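Local structure of catechol 2,3-dioxygenase (Pseudomonas sp. KL28, 3HPY) at residues Thr251-Ile256 with Glu267-Tyr273; Lys46-Glu50 with Ala148-Leu152; Ile23-Arg27 with Asp260-Phe266; Arg27-Leu32 with His145-Pro149. The protein probably catalyses the iron-dependent extradiol cleavage of catechol by dioxygen, giving 2-hydroxy-6-oxohexa-2,4-dienoate, and works as a homotetramer. All coordinates share one frame; numbering follows the deposited sequence.

Overall arrangement
Contact 1 holds the iron and the bound 4-methylcatechol. The other three lie where the amino-terminal half of the chain meets the carboxy-terminal half. The segment 260-266 of contact 3 runs straight into 267-273 of contact 1, on the same strand 265-270; the centres of these contacts are about 20 Å apart. Contact 4 shares Arg27 with contact 3 and Ala148 and Pro149 with contact 2. Its Leu30 and Ile147 pack on Thr268 CG2 of contact 1. Contacts 2 and 4 are close, with centres about 9 Å apart, and they share one bridging water. The nearest atoms of the Leu152 side chain in contact 2 are about 10 Å from the iron. Contacts 1 and 2 both touch the second subunit.

Contact 1 (Thr251-Ile256 with Glu267-Tyr273); sequences TRGCTI and ETFMGGY. With FE (Fe (III) ion), chain I; MCT (4-methylcatechol), chain J.
Glu267 OE1 binds the iron, and Thr255 touches the same carboxylate, with CB 3.4 Å from Glu267 OE2. A hydrogen bond from Thr255 OG1 to OE2 is doubtful, because the place of OG1 is unsure. The Glu267 side chain runs out extended from a CG that is anti to the backbone N (chi1 170°), which carries the carboxylate to the metal. OE1 also takes a hydrogen bond from Ser218. 4-Methylcatechol chelates the iron through O3 at 1.9 Å and O4 at 2.1 Å. Thr251 lines the same pocket, with OG1 3.5 Å from C5 of 4-methylcatechol.

The backbones of strands 254-256 and 267-270 run antiparallel. Cys254 N meets Met270 O at 3.0 Å in a weak, bent bond. The bonds between Ile256 and Thr268 are long and weak. Thr268 OG1 is buried and has no polar partner in the model.

Further out, Arg252 CD comes to the edge of the Tyr273 ring, 3.7 Å from CD2. The guanidinium plane is turned 67° from the ring, and Tyr273 CD2 lies over one face of the guanidinium. The charged end of Arg252 goes to Asp49 of the second subunit, while Tyr273 OH is hydrogen-bonded to Glu179.

His154 and His216 complete the metal site with Glu267. This is the facial triad of two histidines and one carboxylate of extradiol dioxygenases, with its carboxylate on a β-hairpin strand.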
# COMPACT_ATOMS: atom_id res chain seq x y z
N THR C 251 -10.92 8.31 -15.07
CA THR C 251 -11.02 7.08 -14.31
C THR C 251 -10.27 7.01 -12.97
O THR C 251 -10.51 6.09 -12.20
CB THR C 251 -10.60 5.87 -15.19
OG1 THR C 251 -9.17 5.78 -15.28
CG2 THR C 251 -11.16 6.06 -16.60
N ARG C 252 -9.40 7.97 -12.68
CA ARG C 252 -8.67 7.94 -11.41
C ARG C 252 -7.80 6.67 -11.33
O ARG C 252 -7.24 6.36 -10.28
CB ARG C 252 -9.65 7.93 -10.22
CG ARG C 252 -10.81 8.97 -10.18
CD ARG C 252 -11.71 8.65 -8.94
NE ARG C 252 -12.79 9.59 -8.62
CZ ARG C 252 -13.63 9.42 -7.59
NH1 ARG C 252 -13.49 8.36 -6.79
NH2 ARG C 252 -14.58 10.31 -7.34
N GLY C 253 -7.71 5.93 -12.43
CA GLY C 253 -6.93 4.69 -12.43
C GLY C 253 -5.42 4.85 -12.50
O GLY C 253 -4.89 5.43 -13.45
N CYS C 254 -4.72 4.31 -11.50
CA CYS C 254 -3.27 4.38 -11.47
C CYS C 254 -2.74 3.46 -12.54
O CYS C 254 -3.31 2.39 -12.78
CB CYS C 254 -2.75 3.95 -10.11
SG CYS C 254 -3.44 4.96 -8.82
N THR C 255 -1.63 3.83 -13.17
CA THR C 255 -1.14 3.00 -14.25
C THR C 255 0.29 3.24 -14.68
O THR C 255 0.97 4.14 -14.19
CB THR C 255 -2.01 3.24 -15.49
OG1 THR C 255 -1.62 2.36 -16.55
CG2 THR C 255 -1.83 4.67 -15.97
N ILE C 256 0.71 2.42 -15.63
CA ILE C 256 2.03 2.50 -16.24
C ILE C 256 1.90 2.03 -17.68
O ILE C 256 1.27 1.00 -17.93
CB ILE C 256 3.06 1.58 -15.55
CG1 ILE C 256 3.33 2.07 -14.13
CG2 ILE C 256 4.34 1.55 -16.38
CD1 ILE C 256 4.44 1.31 -13.42
N GLU C 267 -0.76 -1.96 -20.84
CA GLU C 267 -0.91 -1.20 -19.60
C GLU C 267 -1.20 -2.12 -18.42
O GLU C 267 -1.88 -3.15 -18.57
CB GLU C 267 -2.04 -0.18 -19.76
CG GLU C 267 -2.47 0.53 -18.48
CD GLU C 267 -3.78 1.29 -18.66
OE1 GLU C 267 -4.74 0.68 -19.19
OE2 GLU C 267 -3.87 2.47 -18.28
N THR C 268 -0.66 -1.75 -17.26
CA THR C 268 -0.91 -2.47 -16.01
C THR C 268 -1.48 -1.40 -15.09
O THR C 268 -0.78 -0.46 -14.72
CB THR C 268 0.37 -2.99 -15.32
OG1 THR C 268 1.31 -1.91 -15.18
CG2 THR C 268 1.00 -4.11 -16.11
N PHE C 269 -2.76 -1.50 -14.75
CA PHE C 269 -3.33 -0.50 -13.86
C PHE C 269 -4.27 -1.10 -12.82
O PHE C 269 -4.54 -2.31 -12.84
CB PHE C 269 -4.09 0.57 -14.66
CG PHE C 269 -5.54 0.28 -14.84
CD1 PHE C 269 -5.95 -0.78 -15.63
CD2 PHE C 269 -6.50 1.05 -14.18
CE1 PHE C 269 -7.30 -1.08 -15.76
CE2 PHE C 269 -7.86 0.75 -14.31
CZ PHE C 269 -8.26 -0.32 -15.10
N MET C 270 -4.74 -0.25 -11.91
CA MET C 270 -5.68 -0.65 -10.87
C MET C 270 -6.40 0.59 -10.32
O MET C 270 -5.94 1.72 -10.49
CB MET C 270 -4.98 -1.45 -9.76
CG MET C 270 -4.04 -0.69 -8.85
SD MET C 270 -4.93 0.33 -7.65
CE MET C 270 -5.88 -0.91 -6.78
N GLY C 271 -7.56 0.37 -9.70
CA GLY C 271 -8.31 1.49 -9.15
C GLY C 271 -9.43 2.03 -10.04
O GLY C 271 -9.78 1.44 -11.06
N GLY C 272 -9.99 3.16 -9.63
CA GLY C 272 -11.07 3.76 -10.38
C GLY C 272 -12.32 3.66 -9.55
O GLY C 272 -12.35 2.90 -8.58
N TYR C 273 -13.35 4.41 -9.91
CA TYR C 273 -14.59 4.38 -9.16
C TYR C 273 -15.51 3.27 -9.65
O TYR C 273 -15.08 2.40 -10.40
CB TYR C 273 -15.28 5.74 -9.20
CG TYR C 273 -15.38 6.37 -10.57
CD1 TYR C 273 -16.51 6.17 -11.37
CD2 TYR C 273 -14.34 7.15 -11.07
CE1 TYR C 273 -16.60 6.74 -12.64
CE2 TYR C 273 -14.42 7.73 -12.34
CZ TYR C 273 -15.56 7.52 -13.11
OH TYR C 273 -15.65 8.07 -14.37
FE FE I . -6.06 1.87 -20.40
C1 MCT J . -6.87 6.83 -19.99
C2 MCT J . -6.25 5.84 -20.77
C3 MCT J . -6.33 4.49 -20.37
O3 MCT J . -5.74 3.55 -21.12
C4 MCT J . -7.03 4.12 -19.19
O4 MCT J . -7.09 2.81 -18.83
C5 MCT J . -7.65 5.12 -18.40
C6 MCT J . -7.57 6.47 -18.81
C MCT J . -6.78 8.26 -20.40

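Contact 2 (Lys46-Glu50 with Ala148-Leu152); sequences KCWDE and APIQL
Glu50 ties the 47-50 turn to the backbone of Leu152 on strand 151-159. Its OE2 accepts from Leu152 N at 3.1 Å, a fairly straight bond of 160° that arrives from above the carboxylate plane. OE1 accepts from Cys47 N at 2.9 Å, also from above that plane. Both oxygens are thus used, and the carboxylate is fixed between the two backbones. Ala148 O lies at the edge of the Trp48 ring, near its plane, and takes a weak, bent bond from NE1 at 3.4 Å. Trp48 CG sits between the backbone N and the carbonyl carbon (chi1 72°), which turns the indole toward Ala148. One water links Trp48 N to Pro149 O, with the latter 2.8 Å from the water oxygen.

The turn has its own polar frame. Residues 47-50 form a type I β-turn, closed by Glu50 N to Cys47 O. Lys46 NZ folds back onto the same Cys47 O, on the opposite face of the carbonyl from Glu50 N. Lys46 NZ also donates to Glu50 O.

The packing is mostly of side chain on backbone. Cys47 SG sits 3.4 Å from Gln151 CA, and 3.9 Å from Pro149 CG. Asp49 CB lies over the centre of the Trp48 ring. Asp49 and Ile150 run side by side, with CB of Asp49 3.9 Å from CG2 of Ile150. The carboxylate of Asp49 forms a salt bridge with Arg252 of the second subunit, whose His274 packs on Ile150 and Gln151.

The turn follows strand 43-46. Phe219 of strand 213-220 packs on Cys47 and Pro149, while Val33 of strand 33-37 touches Trp48.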
# COMPACT_ATOMS: atom_id res chain seq x y z
N LYS C 46 -3.62 -16.30 -20.67
CA LYS C 46 -4.70 -15.83 -19.80
C LYS C 46 -4.09 -15.32 -18.50
O LYS C 46 -2.95 -15.66 -18.17
CB LYS C 46 -5.69 -16.96 -19.49
CG LYS C 46 -5.16 -18.00 -18.50
CD LYS C 46 -6.22 -19.04 -18.21
CE LYS C 46 -7.22 -18.51 -17.18
NZ LYS C 46 -6.61 -18.54 -15.81
N CYS C 47 -4.83 -14.50 -17.76
CA CYS C 47 -4.33 -14.00 -16.48
C CYS C 47 -4.54 -15.15 -15.51
O CYS C 47 -5.53 -15.87 -15.61
CB CYS C 47 -5.11 -12.76 -16.06
SG CYS C 47 -4.84 -11.33 -17.15
N TRP C 48 -3.61 -15.33 -14.57
CA TRP C 48 -3.73 -16.43 -13.63
C TRP C 48 -5.06 -16.48 -12.89
O TRP C 48 -5.54 -17.57 -12.58
CB TRP C 48 -2.59 -16.41 -12.60
CG TRP C 48 -2.69 -15.30 -11.59
CD1 TRP C 48 -2.16 -14.04 -11.69
CD2 TRP C 48 -3.38 -15.34 -10.33
NE1 TRP C 48 -2.48 -13.29 -10.57
CE2 TRP C 48 -3.24 -14.07 -9.72
CE3 TRP C 48 -4.12 -16.33 -9.66
CZ2 TRP C 48 -3.80 -13.76 -8.47
CZ3 TRP C 48 -4.68 -16.01 -8.40
CH2 TRP C 48 -4.51 -14.74 -7.83
N ASP C 49 -5.65 -15.32 -12.63
CA ASP C 49 -6.91 -15.28 -11.87
C ASP C 49 -8.21 -15.43 -12.68
O ASP C 49 -9.27 -15.62 -12.09
CB ASP C 49 -6.99 -13.99 -11.03
CG ASP C 49 -7.60 -14.22 -9.65
OD1 ASP C 49 -7.93 -15.38 -9.33
OD2 ASP C 49 -7.73 -13.25 -8.87
N GLU C 50 -8.14 -15.36 -14.01
CA GLU C 50 -9.36 -15.52 -14.81
C GLU C 50 -9.68 -17.00 -14.81
O GLU C 50 -8.86 -17.79 -14.38
CB GLU C 50 -9.14 -15.06 -16.25
CG GLU C 50 -8.67 -13.63 -16.37
CD GLU C 50 -8.31 -13.24 -17.79
OE1 GLU C 50 -7.59 -14.02 -18.46
OE2 GLU C 50 -8.74 -12.15 -18.23
N ALA C 148 2.26 -10.61 -13.47
CA ALA C 148 1.09 -11.44 -13.22
C ALA C 148 -0.22 -10.69 -12.97
O ALA C 148 -0.76 -10.72 -11.87
CB ALA C 148 1.38 -12.39 -12.06
N PRO C 149 -0.77 -10.04 -14.00
CA PRO C 149 -2.03 -9.30 -13.80
C PRO C 149 -3.21 -10.22 -13.50
O PRO C 149 -3.11 -11.44 -13.69
CB PRO C 149 -2.17 -8.53 -15.10
CG PRO C 149 -1.58 -9.48 -16.11
CD PRO C 149 -0.33 -9.97 -15.41
N ILE C 150 -4.32 -9.63 -13.06
CA ILE C 150 -5.53 -10.36 -12.68
C ILE C 150 -6.58 -10.57 -13.77
O ILE C 150 -7.32 -11.55 -13.72
CB ILE C 150 -6.20 -9.67 -11.46
CG1 ILE C 150 -5.39 -9.96 -10.19
CG2 ILE C 150 -7.63 -10.17 -11.28
CD1 ILE C 150 -4.00 -9.35 -10.18
N GLN C 151 -6.68 -9.66 -14.73
CA GLN C 151 -7.63 -9.81 -15.82
C GLN C 151 -7.33 -8.86 -16.98
O GLN C 151 -6.63 -7.87 -16.81
CB GLN C 151 -9.08 -9.54 -15.35
CG GLN C 151 -9.33 -8.15 -14.78
CD GLN C 151 -10.81 -7.86 -14.54
OE1 GLN C 151 -11.58 -8.73 -14.12
NE2 GLN C 151 -11.21 -6.61 -14.78
N LEU C 152 -7.86 -9.19 -18.15
CA LEU C 152 -7.74 -8.33 -19.32
C LEU C 152 -8.82 -7.30 -18.99
O LEU C 152 -10.01 -7.61 -19.04
CB LEU C 152 -8.10 -9.10 -20.60
CG LEU C 152 -8.30 -8.28 -21.89
CD1 LEU C 152 -6.95 -7.75 -22.36
CD2 LEU C 152 -8.94 -9.15 -22.99
O HOH W 1 -1.65 -13.45 -14.95

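Contact 3 (Ile23-Arg27 with Asp260-Phe266); sequences IHFYR and DPSGNRF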
# COMPACT_ATOMS: atom_id res chain seq x y z
N ILE C 23 6.61 -14.80 -26.71
CA ILE C 23 6.22 -15.86 -25.79
C ILE C 23 6.89 -15.64 -24.44
O ILE C 23 6.23 -15.62 -23.39
CB ILE C 23 6.64 -17.26 -26.33
CG1 ILE C 23 5.84 -17.60 -27.59
CG2 ILE C 23 6.40 -18.33 -25.27
CD1 ILE C 23 6.14 -18.99 -28.16
N HIS C 24 8.21 -15.48 -24.47
CA HIS C 24 9.01 -15.24 -23.28
C HIS C 24 8.53 -14.01 -22.52
O HIS C 24 8.33 -14.06 -21.30
CB HIS C 24 10.48 -15.03 -23.67
CG HIS C 24 11.33 -14.48 -22.57
ND1 HIS C 24 11.79 -15.26 -21.53
CD2 HIS C 24 11.77 -13.22 -22.32
CE1 HIS C 24 12.48 -14.51 -20.69
NE2 HIS C 24 12.48 -13.27 -21.15
N PHE C 25 8.35 -12.91 -23.24
CA PHE C 25 7.92 -11.68 -22.62
C PHE C 25 6.57 -11.79 -21.90
O PHE C 25 6.49 -11.56 -20.69
CB PHE C 25 7.86 -10.55 -23.65
CG PHE C 25 7.32 -9.26 -23.10
CD1 PHE C 25 5.97 -8.96 -23.22
CD2 PHE C 25 8.15 -8.36 -22.43
CE1 PHE C 25 5.45 -7.79 -22.68
CE2 PHE C 25 7.63 -7.19 -21.88
CZ PHE C 25 6.29 -6.90 -22.01
N TYR C 26 5.53 -12.15 -22.63
CA TYR C 26 4.20 -12.26 -22.04
C TYR C 26 4.05 -13.35 -21.00
O TYR C 26 3.11 -13.34 -20.22
CB TYR C 26 3.15 -12.45 -23.14
CG TYR C 26 2.82 -11.17 -23.87
CD1 TYR C 26 2.16 -10.12 -23.22
CD2 TYR C 26 3.19 -10.98 -25.20
CE1 TYR C 26 1.88 -8.92 -23.87
CE2 TYR C 26 2.91 -9.78 -25.87
CZ TYR C 26 2.25 -8.76 -25.19
OH TYR C 26 1.96 -7.58 -25.84
N ARG C 27 4.97 -14.30 -20.97
CA ARG C 27 4.85 -15.37 -20.00
C ARG C 27 5.74 -15.18 -18.76
O ARG C 27 5.29 -15.39 -17.63
CB ARG C 27 5.17 -16.72 -20.65
CG ARG C 27 4.36 -17.85 -20.06
CD ARG C 27 5.19 -19.09 -19.80
NE ARG C 27 5.67 -19.70 -21.03
CZ ARG C 27 6.24 -20.90 -21.07
NH1 ARG C 27 6.39 -21.61 -19.96
NH2 ARG C 27 6.66 -21.40 -22.23
N ASP C 260 5.80 -3.74 -25.59
CA ASP C 260 6.27 -5.09 -25.64
C ASP C 260 7.36 -5.13 -26.72
O ASP C 260 7.51 -4.20 -27.51
CB ASP C 260 5.09 -6.07 -25.81
CG ASP C 260 4.69 -6.29 -27.25
OD1 ASP C 260 5.00 -5.45 -28.12
OD2 ASP C 260 4.03 -7.33 -27.49
N PRO C 261 8.17 -6.20 -26.73
CA PRO C 261 9.28 -6.42 -27.67
C PRO C 261 9.05 -6.06 -29.14
O PRO C 261 10.00 -5.78 -29.88
CB PRO C 261 9.61 -7.90 -27.48
CG PRO C 261 9.25 -8.14 -26.05
CD PRO C 261 7.95 -7.39 -25.90
N SER C 262 7.79 -6.07 -29.58
CA SER C 262 7.46 -5.73 -30.96
C SER C 262 6.92 -4.31 -31.07
O SER C 262 6.63 -3.84 -32.16
CB SER C 262 6.40 -6.70 -31.51
OG SER C 262 6.80 -8.04 -31.39
N GLY C 263 6.78 -3.62 -29.94
CA GLY C 263 6.26 -2.27 -29.99
C GLY C 263 4.78 -2.14 -29.66
O GLY C 263 4.21 -1.05 -29.76
N ASN C 264 4.16 -3.24 -29.26
CA ASN C 264 2.75 -3.19 -28.87
C ASN C 264 2.70 -2.64 -27.44
O ASN C 264 3.23 -3.25 -26.51
CB ASN C 264 2.15 -4.60 -28.87
CG ASN C 264 2.11 -5.21 -30.26
OD1 ASN C 264 2.52 -6.36 -30.45
ND2 ASN C 264 1.61 -4.46 -31.23
N ARG C 265 2.06 -1.49 -27.28
CA ARG C 265 1.93 -0.88 -25.96
C ARG C 265 0.89 -1.65 -25.13
O ARG C 265 -0.16 -2.04 -25.64
CB ARG C 265 1.48 0.57 -26.07
CG ARG C 265 1.31 1.26 -24.72
CD ARG C 265 0.63 2.63 -24.82
NE ARG C 265 1.47 3.66 -25.43
CZ ARG C 265 1.22 4.22 -26.62
NH1 ARG C 265 0.16 3.84 -27.32
NH2 ARG C 265 2.02 5.17 -27.09
N PHE C 266 1.20 -1.86 -23.86
CA PHE C 266 0.26 -2.52 -22.97
C PHE C 266 0.19 -1.66 -21.71
O PHE C 266 0.99 -0.73 -21.54
CB PHE C 266 0.71 -3.95 -22.64
CG PHE C 266 1.96 -4.03 -21.80
CD1 PHE C 266 1.87 -4.11 -20.42
CD2 PHE C 266 3.21 -4.04 -22.40
CE1 PHE C 266 3.02 -4.20 -19.64
CE2 PHE C 266 4.36 -4.13 -21.63
CZ PHE C 266 4.26 -4.21 -20.24
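Asp260 heads an Asx turn in the hairpin loop between strands 254-259 and 265-270, and Tyr26 of helix 19-29 docks on it. Tyr26 OH donates to Asp260 OD2 at 2.7 Å, from above the carboxylate plane. The same hydroxyl is also bonded to Tyr56. Asp260 OD1 is gripped from within the loop. It accepts from Ser262 N at 3.2 Å and from Asn264 N at 2.6 Å, and these two donors come from opposite faces of the carboxylate. The carboxylate is therefore held at both oxygens. The loop contains a type I β-turn from Asp260 to Gly263.

Helix 19-29 belongs to the amino-terminal half and the hairpin to the carboxy-terminal half, so this is an interface between the two halves.

Phe25 CD1 lies over the centre of one face of the Tyr26 ring. With CG anti to the backbone N (chi1 175°), the Phe25 ring is sent out toward the loop. Pro261 CD stands over one ring face in a CH-pi contact, 3.6 Å from the centroid of Phe25. Phe266 meets the ring from the opposite direction. Its CE2 is 3.4 Å from Phe25 CZ, at the edge of the Phe25 ring. The two ring planes are 64° apart.

Contact 4 (Arg27-Leu32 with His145-Pro149); sequences RNVLGL and HGIAP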
# COMPACT_ATOMS: atom_id res chain seq x y z
N ARG C 27 4.97 -14.30 -20.97
CA ARG C 27 4.85 -15.37 -20.00
C ARG C 27 5.74 -15.18 -18.76
O ARG C 27 5.29 -15.39 -17.63
CB ARG C 27 5.17 -16.72 -20.65
CG ARG C 27 4.36 -17.85 -20.06
CD ARG C 27 5.19 -19.09 -19.80
NE ARG C 27 5.67 -19.70 -21.03
CZ ARG C 27 6.24 -20.90 -21.07
NH1 ARG C 27 6.39 -21.61 -19.96
NH2 ARG C 27 6.66 -21.40 -22.23
N ASN C 28 6.98 -14.77 -19.00
CA ASN C 28 7.95 -14.59 -17.92
C ASN C 28 8.06 -13.16 -17.40
O ASN C 28 8.52 -12.94 -16.28
CB ASN C 28 9.31 -15.07 -18.40
CG ASN C 28 9.30 -16.53 -18.78
OD1 ASN C 28 10.07 -16.98 -19.62
ND2 ASN C 28 8.42 -17.30 -18.13
N VAL C 29 7.64 -12.19 -18.21
CA VAL C 29 7.68 -10.80 -17.79
C VAL C 29 6.31 -10.32 -17.35
O VAL C 29 6.13 -9.94 -16.19
CB VAL C 29 8.17 -9.88 -18.91
CG1 VAL C 29 8.19 -8.43 -18.42
CG2 VAL C 29 9.56 -10.30 -19.37
N LEU C 30 5.33 -10.32 -18.26
CA LEU C 30 3.99 -9.86 -17.89
C LEU C 30 3.33 -10.87 -16.96
O LEU C 30 2.38 -10.54 -16.26
CB LEU C 30 3.12 -9.65 -19.13
CG LEU C 30 1.73 -9.06 -18.84
CD1 LEU C 30 1.88 -7.75 -18.08
CD2 LEU C 30 0.98 -8.83 -20.15
N GLY C 31 3.81 -12.10 -16.97
CA GLY C 31 3.25 -13.11 -16.10
C GLY C 31 1.93 -13.74 -16.52
O GLY C 31 1.14 -14.14 -15.66
N LEU C 32 1.67 -13.81 -17.82
CA LEU C 32 0.46 -14.47 -18.30
C LEU C 32 0.72 -15.97 -18.32
O LEU C 32 1.87 -16.41 -18.45
CB LEU C 32 0.10 -14.02 -19.72
CG LEU C 32 -0.76 -12.76 -19.89
CD1 LEU C 32 -0.34 -11.69 -18.92
CD2 LEU C 32 -0.66 -12.27 -21.32
N HIS C 145 4.64 -14.68 -10.35
CA HIS C 145 5.38 -15.00 -11.56
C HIS C 145 5.30 -13.79 -12.48
O HIS C 145 4.28 -13.56 -13.13
CB HIS C 145 4.77 -16.22 -12.24
CG HIS C 145 5.50 -16.64 -13.48
ND1 HIS C 145 6.76 -17.20 -13.45
CD2 HIS C 145 5.13 -16.61 -14.78
CE1 HIS C 145 7.13 -17.51 -14.68
NE2 HIS C 145 6.17 -17.16 -15.51
N GLY C 146 6.39 -13.03 -12.53
CA GLY C 146 6.39 -11.84 -13.35
C GLY C 146 5.37 -10.87 -12.77
O GLY C 146 4.97 -11.01 -11.61
N ILE C 147 4.94 -9.90 -13.56
CA ILE C 147 3.96 -8.92 -13.11
C ILE C 147 2.67 -9.63 -12.67
O ILE C 147 2.07 -9.29 -11.64
CB ILE C 147 3.67 -7.92 -14.23
CG1 ILE C 147 5.00 -7.28 -14.67
CG2 ILE C 147 2.70 -6.84 -13.76
CD1 ILE C 147 4.88 -6.32 -15.85
N ALA C 148 2.26 -10.61 -13.47
CA ALA C 148 1.09 -11.44 -13.22
C ALA C 148 -0.22 -10.69 -12.97
O ALA C 148 -0.76 -10.72 -11.87
CB ALA C 148 1.38 -12.39 -12.06
N PRO C 149 -0.77 -10.04 -14.00
CA PRO C 149 -2.03 -9.30 -13.80
C PRO C 149 -3.21 -10.22 -13.50
O PRO C 149 -3.11 -11.44 -13.69
CB PRO C 149 -2.17 -8.53 -15.10
CG PRO C 149 -1.58 -9.48 -16.11
CD PRO C 149 -0.33 -9.97 -15.41
O HOH W 1 -1.65 -13.45 -14.95
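Leu30 O accepts from Ala148 N at 2.8 Å, and the donor stands above the carbonyl plane. The bond is bent, 132° at the hydrogen. Pro149 CD crowds the same oxygen. Next to it, Ile147 N donates to Val29 O at 2.9 Å. That bond is nearly straight, at 172°. The successive carbonyls of Val29 and Leu30, where helix 19-29 gives way to loop, are thus taken by two successive N-H groups of the 145-149 segment. A water adds a third link, donating to Gly31 O at 3.0 Å and to Pro149 O.

Gly31 leaves the helix with positive phi and packs directly on the loop backbone. Its CA is 3.2 Å from His145 O, a CH-O contact. Gly146 CA lies against Val29 O at 3.4 Å.

Side chains add apolar contacts. A chi1 of -175° sets Leu30 CG anti to its own N and brings CD1 back to the loop, 4.0 Å from Ile147 CD1. Leu32 CD1 rests on Pro149 CG at 3.8 Å, the two side chains crossing at about a right angle. His145 NE2 also lies 2.9 Å from Arg27 O.

Phe219 of strand 213-220 packs against Leu30, Leu32 and Pro149, and Arg229 donates a hydrogen bond to Gly146 O. The arrangement is a helix C-terminus that ends in a glycine with positive phi, held against the linker between the two halves of this two-domain extradiol dioxygenase.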